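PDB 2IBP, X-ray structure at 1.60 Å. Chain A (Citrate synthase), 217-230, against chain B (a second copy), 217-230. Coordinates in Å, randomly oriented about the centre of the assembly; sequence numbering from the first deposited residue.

Chain A, residues 217-230: PASTFAAHVVASTL
Chain B, residues 217-230: PASTFAAHVVASTL

Two copies of one helix, residues 218-227 in each chain, pack against each other in a self-matched register: Ala222(A) CA and Ala222(B) CA lie 5.9 Å apart, so what one chain does the other repeats in reverse. The helices run antiparallel, 171° between their N-to-C directions, with axes 9.2 Å apart at closest approach. They meet through packing, mostly of apolar groups, with no hydrogen bond between them.

Build chain A with Ala218(A) at phi/psi -58/-34 and Ser219(A) through Val226(A) near -63/-43, with Pro217(A) as N-cap and Phe221(A) N bonded to Pro217(A) O at 2.9 Å. Ala227(A) (-63/-26), Ser228(A) (-66/-20), Thr229(A) (-89/1) and Leu230(A) (72/22) form a type I turn; Leu230(A) closes a Schellman motif, its N 2.8 Å from Ala227(A) O. Chain B closely matches.

The central rule is a knob in a hole. Val225(A), chi1 t, points toward the partner and sits among Ala218(B), Phe221(B), Ala222(B) and Val225(B); Val225(B) does the same in return. The valine sits against small alanines: Val225(A) CG1 lies 3.4 Å from Ala218(B) O and 4.0 Å from Ala222(B) CB. That carbonyl is already bonded within its own helix, to Ala222(B) N at 2.8 Å. Val225(A) CG2 packs 3.7 Å from Phe221(B) CD2.

Both phenylalanines adopt chi1 t with chi2 near 40°, bringing Phe221(A) CZ within 3.6 Å of Phe221(B) CZ; the rings meet obliquely, planes at 85° and centroids 5.5 Å apart. Farther along, Thr229(A), chi1 p, offers its methyl: Thr229(A) CG2 is 3.4 Å from Ala218(B) CB.

Some polar side chains bond back into their own stretch: His224(A) ND1 donates to Thr220(A) O at 2.8 Å, and Ser228(A) OG, chi1 p, to Val225(A) O at 2.7 Å. Together the stretches bury 488 Å².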

# COMPACT_ATOMS: atom_id res chain seq x y z
N PRO A 217 5.38 8.74 8.40
CA PRO A 217 6.36 7.86 7.78
C PRO A 217 5.75 7.11 6.61
O PRO A 217 4.54 7.21 6.35
CB PRO A 217 6.75 6.91 8.91
CG PRO A 217 5.59 6.91 9.82
CD PRO A 217 4.92 8.24 9.71
N ALA A 218 6.55 6.28 5.96
CA ALA A 218 6.11 5.61 4.76
C ALA A 218 4.87 4.75 4.95
O ALA A 218 4.02 4.69 4.06
CB ALA A 218 7.25 4.79 4.15
N SER A 219 4.71 4.13 6.11
CA SER A 219 3.55 3.27 6.33
C SER A 219 2.27 4.13 6.40
O SER A 219 1.26 3.84 5.76
CB SER A 219 3.72 2.42 7.59
OG SER A 219 3.95 3.23 8.71
N THR A 220 2.35 5.22 7.14
CA THR A 220 1.22 6.15 7.23
C THR A 220 0.92 6.77 5.86
O THR A 220 -0.23 6.95 5.48
CB THR A 220 1.51 7.21 8.28
OG1 THR A 220 1.79 6.56 9.52
CG2 THR A 220 0.35 8.16 8.45
N PHE A 221 1.98 7.04 5.10
CA PHE A 221 1.80 7.57 3.75
C PHE A 221 1.13 6.55 2.84
O PHE A 221 0.21 6.91 2.08
CB PHE A 221 3.15 8.00 3.19
CG PHE A 221 3.06 8.75 1.89
CD1 PHE A 221 2.07 9.68 1.68
CD2 PHE A 221 4.09 8.65 0.97
CE1 PHE A 221 2.02 10.41 0.53
CE2 PHE A 221 4.06 9.39 -0.19
CZ PHE A 221 3.03 10.27 -0.40
N ALA A 222 1.56 5.29 2.93
CA ALA A 222 0.96 4.21 2.13
C ALA A 222 -0.54 4.14 2.41
O ALA A 222 -1.34 4.01 1.48
CB ALA A 222 1.59 2.87 2.44
N ALA A 223 -0.91 4.24 3.68
CA ALA A 223 -2.33 4.25 4.05
C ALA A 223 -3.05 5.42 3.39
O ALA A 223 -4.19 5.26 2.93
CB ALA A 223 -2.47 4.33 5.57
N HIS A 224 -2.41 6.59 3.34
CA HIS A 224 -3.01 7.76 2.67
C HIS A 224 -3.22 7.50 1.20
O HIS A 224 -4.22 7.90 0.63
CB HIS A 224 -2.14 9.01 2.78
CG HIS A 224 -2.28 9.74 4.08
ND1 HIS A 224 -1.55 9.40 5.20
CD2 HIS A 224 -3.00 10.83 4.42
CE1 HIS A 224 -1.82 10.26 6.17
NE2 HIS A 224 -2.71 11.13 5.72
N VAL A 225 -2.21 6.94 0.55
CA VAL A 225 -2.30 6.75 -0.90
C VAL A 225 -3.45 5.80 -1.24
O VAL A 225 -4.23 6.05 -2.15
CB VAL A 225 -0.96 6.25 -1.48
CG1 VAL A 225 -1.12 5.90 -2.97
CG2 VAL A 225 0.09 7.32 -1.30
N VAL A 226 -3.54 4.71 -0.50
CA VAL A 226 -4.59 3.74 -0.70
C VAL A 226 -5.93 4.36 -0.35
O VAL A 226 -6.86 4.30 -1.13
CB VAL A 226 -4.33 2.46 0.11
CG1 VAL A 226 -5.57 1.56 0.12
CG2 VAL A 226 -3.11 1.73 -0.45
N ALA A 227 -6.01 5.03 0.79
CA ALA A 227 -7.27 5.64 1.19
C ALA A 227 -7.71 6.72 0.23
O ALA A 227 -8.92 6.96 0.07
CB ALA A 227 -7.17 6.20 2.59
N SER A 228 -6.77 7.33 -0.47
CA SER A 228 -7.09 8.46 -1.36
C SER A 228 -7.96 8.08 -2.55
O SER A 228 -8.59 8.94 -3.16
CB SER A 228 -5.85 9.20 -1.85
OG SER A 228 -5.20 8.48 -2.88
N THR A 229 -7.99 6.78 -2.87
CA THR A 229 -8.82 6.25 -3.94
C THR A 229 -10.20 5.87 -3.42
O THR A 229 -11.04 5.34 -4.15
CB THR A 229 -8.23 4.97 -4.55
OG1 THR A 229 -8.25 3.91 -3.60
CG2 THR A 229 -6.81 5.20 -5.05
N LEU A 230 -10.39 6.10 -2.12
CA LEU A 230 -11.58 5.72 -1.39
C LEU A 230 -11.66 4.22 -1.17
O LEU A 230 -12.73 3.67 -0.89
CB LEU A 230 -12.86 6.28 -1.97
CG LEU A 230 -12.91 7.82 -1.97
CD1 LEU A 230 -14.30 8.26 -2.44
CD2 LEU A 230 -12.61 8.41 -0.61
N PRO B 217 -0.66 6.12 -11.56
CA PRO B 217 -1.90 6.18 -10.80
C PRO B 217 -1.65 5.79 -9.35
O PRO B 217 -0.55 5.35 -8.98
CB PRO B 217 -2.80 5.16 -11.49
CG PRO B 217 -1.88 4.21 -12.14
CD PRO B 217 -0.68 5.03 -12.55
N ALA B 218 -2.69 5.88 -8.53
CA ALA B 218 -2.50 5.62 -7.11
C ALA B 218 -2.00 4.21 -6.82
O ALA B 218 -1.27 4.03 -5.84
CB ALA B 218 -3.78 5.91 -6.34
N SER B 219 -2.35 3.22 -7.66
CA SER B 219 -1.89 1.85 -7.45
C SER B 219 -0.37 1.81 -7.65
O SER B 219 0.37 1.28 -6.81
CB SER B 219 -2.60 0.88 -8.39
OG SER B 219 -2.47 1.27 -9.74
N THR B 220 0.09 2.38 -8.75
CA THR B 220 1.54 2.41 -9.03
C THR B 220 2.27 3.23 -7.95
O THR B 220 3.36 2.86 -7.54
CB THR B 220 1.80 2.98 -10.41
OG1 THR B 220 1.05 2.20 -11.34
CG2 THR B 220 3.30 2.90 -10.80
N PHE B 221 1.66 4.32 -7.51
CA PHE B 221 2.25 5.14 -6.46
C PHE B 221 2.33 4.36 -5.14
O PHE B 221 3.37 4.37 -4.48
CB PHE B 221 1.47 6.42 -6.29
CG PHE B 221 2.12 7.40 -5.37
CD1 PHE B 221 3.50 7.57 -5.38
CD2 PHE B 221 1.35 8.30 -4.63
CE1 PHE B 221 4.11 8.51 -4.56
CE2 PHE B 221 1.95 9.26 -3.85
CZ PHE B 221 3.33 9.37 -3.83
N ALA B 222 1.27 3.62 -4.79
CA ALA B 222 1.27 2.81 -3.57
C ALA B 222 2.41 1.79 -3.62
O ALA B 222 3.12 1.57 -2.64
CB ALA B 222 -0.05 2.08 -3.41
N ALA B 223 2.61 1.20 -4.80
CA ALA B 223 3.68 0.24 -4.99
C ALA B 223 5.03 0.90 -4.73
O ALA B 223 5.90 0.30 -4.07
CB ALA B 223 3.65 -0.35 -6.37
N HIS B 224 5.21 2.14 -5.21
CA HIS B 224 6.44 2.89 -4.94
C HIS B 224 6.64 3.16 -3.45
O HIS B 224 7.72 2.96 -2.93
CB HIS B 224 6.43 4.24 -5.64
CG HIS B 224 6.84 4.19 -7.08
ND1 HIS B 224 5.94 3.96 -8.10
CD2 HIS B 224 8.02 4.46 -7.67
CE1 HIS B 224 6.57 4.05 -9.26
NE2 HIS B 224 7.83 4.35 -9.03
N VAL B 225 5.59 3.60 -2.78
CA VAL B 225 5.73 3.93 -1.36
C VAL B 225 6.13 2.71 -0.54
O VAL B 225 7.02 2.77 0.31
CB VAL B 225 4.46 4.58 -0.81
CG1 VAL B 225 4.64 4.83 0.70
CG2 VAL B 225 4.16 5.86 -1.55
N VAL B 226 5.45 1.60 -0.77
CA VAL B 226 5.78 0.35 -0.09
C VAL B 226 7.17 -0.12 -0.46
O VAL B 226 7.99 -0.43 0.40
CB VAL B 226 4.74 -0.73 -0.39
CG1 VAL B 226 5.25 -2.09 0.08
CG2 VAL B 226 3.40 -0.36 0.23
N ALA B 227 7.49 -0.12 -1.75
CA ALA B 227 8.82 -0.55 -2.16
C ALA B 227 9.93 0.36 -1.62
O ALA B 227 11.05 -0.10 -1.45
CB ALA B 227 8.89 -0.63 -3.67
N SER B 228 9.61 1.62 -1.34
CA SER B 228 10.61 2.59 -0.90
C SER B 228 11.21 2.25 0.46
O SER B 228 12.26 2.77 0.82
CB SER B 228 10.06 4.01 -0.88
OG SER B 228 9.27 4.24 0.28
N THR B 229 10.51 1.43 1.24
CA THR B 229 11.05 0.96 2.53
C THR B 229 11.86 -0.32 2.36
O THR B 229 12.38 -0.88 3.33
CB THR B 229 9.91 0.66 3.51
OG1 THR B 229 9.21 -0.50 3.08
CG2 THR B 229 8.96 1.86 3.66
N LEU B 230 12.01 -0.73 1.11
CA LEU B 230 12.64 -1.99 0.70
C LEU B 230 11.80 -3.21 1.07
O LEU B 230 12.29 -4.33 1.18
CB LEU B 230 14.09 -2.13 1.15
CG LEU B 230 15.00 -1.02 0.64
CD1 LEU B 230 16.43 -1.30 1.09
CD2 LEU B 230 14.92 -0.93 -0.88